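Local coordinates for protein aldehyde dehydrogenase (Burkholderia vietnamiensis, PDB 5KF0) that probably oxidises aldehydes to carboxylic acids with a nicotinamide cofactor, and binds NADPH in its crystal structure, at residues 76-90 with 195-207. Numbering follows the deposited sequence.
Sequences VLDHCVARFRERFDE and LIIAEVLAETNLP
A single knob-into-hole contact between two helices of the nucleotide-binding part of an aldehyde dehydrogenase, with V200 as the knob among H79, C80, R83 and F84, illustrates how an apolar seam can be edged by ion pairs. The axes of 76-86 and 195-202 approach to 9.6 Å at 126°. V200 CG1 rests 3.8 Å from R83 CB, while CG2 meets the F84 ring obliquely. Deeper in, L201 CD2 packs 3.6 Å from C80 SG; at one end V76 spreads its two methyls over L206.

Ion pairs flank the apolar packing. With R83 bent at chi2 (-77°) and chi3, its guanidinium lies nearly coplanar with the E203 carboxylate (11° apart); R83 NE bonds E203 OE1 and NH2 bonds OE2 (2.8 Å), each oxygen using its syn lone pair. The anti lone pair of E203 OE1 takes H79 NE2 at 2.8 Å, so three bonds hold this carboxylate, and H79 CD2 also touches T204 CG2 (3.6 Å). R87 is shared: NE and NH2 grip E90 side-on, NH2 also reaches E199 OE2 at 3.1 Å, and I196 CG2 lies over one face, off-centre. Meeting the guanidinium at its edge, the two carboxylates fix its rotation.

Beyond the seam, F117 of helix 103-123 meets the F84 ring edge-to-face, while A198 and L201 of helix 192-202 lean on strand 211-213, outermost on its side of the Rossmann-type sheet within this chain.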
# COMPACT_ATOMS: atom_id res chain seq x y z
N VAL A 76 -1.95 1.37 -26.23
CA VAL A 76 -2.68 2.53 -26.76
C VAL A 76 -2.07 3.81 -26.23
O VAL A 76 -1.81 4.76 -26.99
CB VAL A 76 -4.18 2.42 -26.40
CG1 VAL A 76 -4.87 3.74 -26.67
CG2 VAL A 76 -4.84 1.30 -27.20
N LEU A 77 -1.81 3.86 -24.92
CA LEU A 77 -1.22 5.06 -24.33
C LEU A 77 0.18 5.33 -24.89
O LEU A 77 0.54 6.48 -25.15
CB LEU A 77 -1.18 4.92 -22.80
CG LEU A 77 -2.60 4.95 -22.20
CD1 LEU A 77 -2.64 4.31 -20.80
CD2 LEU A 77 -3.12 6.38 -22.15
N ASP A 78 0.97 4.27 -25.08
CA ASP A 78 2.31 4.43 -25.63
C ASP A 78 2.27 4.95 -27.06
O ASP A 78 3.14 5.73 -27.47
CB ASP A 78 3.08 3.11 -25.60
CG ASP A 78 3.39 2.65 -24.20
OD1 ASP A 78 3.45 3.51 -23.29
OD2 ASP A 78 3.61 1.43 -24.01
N HIS A 79 1.28 4.50 -27.85
CA HIS A 79 1.12 5.04 -29.20
C HIS A 79 0.88 6.54 -29.16
O HIS A 79 1.45 7.29 -29.97
CB HIS A 79 -0.05 4.38 -29.92
CG HIS A 79 -0.27 4.91 -31.31
ND1 HIS A 79 0.53 4.54 -32.37
CD2 HIS A 79 -1.17 5.79 -31.80
CE1 HIS A 79 0.12 5.17 -33.46
NE2 HIS A 79 -0.92 5.93 -33.14
N CYS A 80 0.03 6.99 -28.23
CA CYS A 80 -0.22 8.42 -28.05
C CYS A 80 1.07 9.16 -27.71
O CYS A 80 1.38 10.19 -28.32
CB CYS A 80 -1.25 8.64 -26.96
SG CYS A 80 -2.92 8.09 -27.42
N VAL A 81 1.82 8.66 -26.73
CA VAL A 81 3.09 9.29 -26.34
C VAL A 81 4.00 9.45 -27.55
O VAL A 81 4.57 10.53 -27.79
CB VAL A 81 3.79 8.48 -25.23
CG1 VAL A 81 5.22 9.00 -25.02
CG2 VAL A 81 2.99 8.57 -23.95
N ALA A 82 4.17 8.37 -28.32
CA ALA A 82 5.06 8.42 -29.47
C ALA A 82 4.59 9.44 -30.50
O ALA A 82 5.40 10.18 -31.07
CB ALA A 82 5.18 7.04 -30.11
N ARG A 83 3.28 9.49 -30.75
CA ARG A 83 2.77 10.39 -31.78
C ARG A 83 2.78 11.84 -31.31
O ARG A 83 2.99 12.75 -32.13
CB ARG A 83 1.36 9.95 -32.21
CG ARG A 83 1.33 8.59 -32.91
CD ARG A 83 1.80 8.64 -34.38
NE ARG A 83 0.78 9.26 -35.21
CZ ARG A 83 0.97 10.31 -36.01
NH1 ARG A 83 2.17 10.86 -36.12
NH2 ARG A 83 -0.05 10.80 -36.70
N PHE A 84 2.56 12.08 -30.02
CA PHE A 84 2.64 13.45 -29.51
C PHE A 84 4.06 13.98 -29.63
O PHE A 84 4.28 15.16 -29.95
CB PHE A 84 2.16 13.54 -28.06
CG PHE A 84 0.71 13.15 -27.85
CD1 PHE A 84 -0.21 13.20 -28.90
CD2 PHE A 84 0.28 12.73 -26.60
CE1 PHE A 84 -1.55 12.84 -28.69
CE2 PHE A 84 -1.04 12.36 -26.38
CZ PHE A 84 -1.96 12.42 -27.41
N ARG A 85 5.05 13.12 -29.38
CA ARG A 85 6.44 13.52 -29.61
C ARG A 85 6.70 13.82 -31.08
O ARG A 85 7.37 14.81 -31.41
CB ARG A 85 7.39 12.43 -29.12
CG ARG A 85 7.45 12.30 -27.62
CD ARG A 85 8.24 11.08 -27.20
NE ARG A 85 8.49 11.11 -25.77
CZ ARG A 85 8.81 10.04 -25.05
NH1 ARG A 85 8.91 8.86 -25.63
NH2 ARG A 85 9.02 10.16 -23.74
N GLU A 86 6.17 12.98 -31.97
CA GLU A 86 6.34 13.23 -33.40
C GLU A 86 5.70 14.54 -33.83
O GLU A 86 6.23 15.24 -34.71
CB GLU A 86 5.75 12.07 -34.21
CG GLU A 86 6.57 10.80 -34.19
CD GLU A 86 5.94 9.67 -34.97
OE1 GLU A 86 4.89 9.90 -35.62
OE2 GLU A 86 6.49 8.55 -34.95
N ARG A 87 4.57 14.89 -33.23
CA ARG A 87 3.77 16.04 -33.64
C ARG A 87 3.92 17.21 -32.66
O ARG A 87 3.02 18.05 -32.55
CB ARG A 87 2.31 15.63 -33.79
CG ARG A 87 2.14 14.54 -34.85
CD ARG A 87 0.71 14.02 -34.95
NE ARG A 87 -0.20 15.02 -35.50
CZ ARG A 87 -1.44 14.76 -35.90
NH1 ARG A 87 -1.91 13.52 -35.83
NH2 ARG A 87 -2.19 15.73 -36.39
N PHE A 88 5.06 17.26 -31.97
CA PHE A 88 5.26 18.20 -30.87
C PHE A 88 5.06 19.65 -31.32
O PHE A 88 4.31 20.41 -30.69
CB PHE A 88 6.67 18.00 -30.29
CG PHE A 88 6.95 18.80 -29.06
CD1 PHE A 88 6.78 18.24 -27.80
CD2 PHE A 88 7.39 20.11 -29.15
CE1 PHE A 88 7.04 18.98 -26.66
CE2 PHE A 88 7.67 20.85 -28.01
CZ PHE A 88 7.48 20.29 -26.77
N ASP A 89 5.73 20.04 -32.41
CA ASP A 89 5.62 21.43 -32.87
C ASP A 89 4.23 21.76 -33.39
O ASP A 89 3.76 22.89 -33.23
CB ASP A 89 6.67 21.70 -33.94
CG ASP A 89 8.09 21.57 -33.43
OD1 ASP A 89 8.34 21.92 -32.27
OD2 ASP A 89 8.97 21.11 -34.19
N GLU A 90 3.56 20.78 -34.00
CA GLU A 90 2.19 21.00 -34.45
C GLU A 90 1.26 21.26 -33.27
O GLU A 90 0.46 22.20 -33.29
CB GLU A 90 1.71 19.79 -35.26
CG GLU A 90 0.25 19.82 -35.63
CD GLU A 90 -0.21 18.51 -36.25
OE1 GLU A 90 0.64 17.61 -36.44
OE2 GLU A 90 -1.41 18.39 -36.55
N LEU A 195 -8.97 17.64 -30.59
CA LEU A 195 -9.24 16.92 -31.83
C LEU A 195 -7.97 16.30 -32.42
O LEU A 195 -8.05 15.31 -33.15
CB LEU A 195 -9.90 17.84 -32.85
CG LEU A 195 -11.29 18.31 -32.40
CD1 LEU A 195 -11.80 19.40 -33.34
CD2 LEU A 195 -12.29 17.15 -32.32
N ILE A 196 -6.79 16.87 -32.13
CA ILE A 196 -5.56 16.19 -32.53
C ILE A 196 -5.33 14.96 -31.65
O ILE A 196 -4.94 13.89 -32.15
CB ILE A 196 -4.36 17.16 -32.48
CG1 ILE A 196 -4.53 18.26 -33.53
CG2 ILE A 196 -3.06 16.39 -32.73
CD1 ILE A 196 -3.54 19.40 -33.36
N ILE A 197 -5.57 15.08 -30.35
CA ILE A 197 -5.56 13.91 -29.47
C ILE A 197 -6.50 12.84 -30.01
O ILE A 197 -6.14 11.66 -30.10
CB ILE A 197 -5.93 14.31 -28.03
CG1 ILE A 197 -4.85 15.21 -27.41
CG2 ILE A 197 -6.15 13.07 -27.16
CD1 ILE A 197 -5.17 15.69 -25.99
N ALA A 198 -7.71 13.24 -30.43
CA ALA A 198 -8.67 12.29 -30.97
C ALA A 198 -8.17 11.63 -32.25
O ALA A 198 -8.35 10.42 -32.44
CB ALA A 198 -10.01 12.99 -31.22
N GLU A 199 -7.54 12.41 -33.13
CA GLU A 199 -7.01 11.84 -34.38
C GLU A 199 -5.96 10.77 -34.09
O GLU A 199 -5.92 9.73 -34.74
CB GLU A 199 -6.42 12.96 -35.23
CG GLU A 199 -5.86 12.50 -36.56
CD GLU A 199 -4.93 13.55 -37.17
OE1 GLU A 199 -4.00 13.17 -37.91
OE2 GLU A 199 -5.12 14.75 -36.89
N VAL A 200 -5.10 11.03 -33.10
CA VAL A 200 -4.08 10.06 -32.70
C VAL A 200 -4.74 8.80 -32.13
O VAL A 200 -4.36 7.68 -32.49
CB VAL A 200 -3.10 10.70 -31.71
CG1 VAL A 200 -2.20 9.65 -31.06
CG2 VAL A 200 -2.26 11.75 -32.44
N LEU A 201 -5.72 8.97 -31.24
CA LEU A 201 -6.44 7.81 -30.70
C LEU A 201 -7.16 7.03 -31.79
O LEU A 201 -7.29 5.80 -31.69
CB LEU A 201 -7.45 8.26 -29.64
CG LEU A 201 -6.88 8.59 -28.28
CD1 LEU A 201 -7.95 9.25 -27.43
CD2 LEU A 201 -6.38 7.30 -27.63
N ALA A 202 -7.62 7.71 -32.84
CA ALA A 202 -8.33 7.04 -33.93
C ALA A 202 -7.42 6.10 -34.71
O ALA A 202 -7.93 5.22 -35.42
CB ALA A 202 -8.95 8.07 -34.86
N GLU A 203 -6.10 6.26 -34.59
CA GLU A 203 -5.14 5.36 -35.22
C GLU A 203 -5.00 4.03 -34.49
O GLU A 203 -4.39 3.11 -35.05
CB GLU A 203 -3.76 6.04 -35.29
CG GLU A 203 -3.76 7.37 -36.05
CD GLU A 203 -2.44 8.12 -35.93
OE1 GLU A 203 -1.58 7.71 -35.13
OE2 GLU A 203 -2.28 9.14 -36.64
N THR A 204 -5.54 3.91 -33.28
CA THR A 204 -5.33 2.71 -32.48
C THR A 204 -6.46 1.71 -32.70
O THR A 204 -7.50 2.01 -33.30
CB THR A 204 -5.24 3.04 -30.99
OG1 THR A 204 -6.53 3.40 -30.50
CG2 THR A 204 -4.25 4.15 -30.74
N ASN A 205 -6.26 0.52 -32.14
CA ASN A 205 -7.18 -0.60 -32.19
C ASN A 205 -8.25 -0.57 -31.13
O ASN A 205 -8.83 -1.62 -30.84
CB ASN A 205 -6.40 -1.91 -32.07
CG ASN A 205 -6.33 -2.65 -33.37
OD1 ASN A 205 -6.22 -3.87 -33.40
ND2 ASN A 205 -6.42 -1.90 -34.46
N LEU A 206 -8.55 0.59 -30.56
CA LEU A 206 -9.57 0.63 -29.51
C LEU A 206 -10.92 0.17 -30.05
O LEU A 206 -11.25 0.45 -31.21
CB LEU A 206 -9.70 2.05 -28.98
CG LEU A 206 -8.58 2.52 -28.07
CD1 LEU A 206 -8.65 4.04 -27.91
CD2 LEU A 206 -8.70 1.83 -26.71
N PRO A 207 -11.73 -0.51 -29.24
CA PRO A 207 -13.08 -0.88 -29.68
C PRO A 207 -13.88 0.35 -30.07
O PRO A 207 -13.75 1.41 -29.45
CB PRO A 207 -13.68 -1.56 -28.44
CG PRO A 207 -12.50 -1.95 -27.58
CD PRO A 207 -11.42 -0.96 -27.87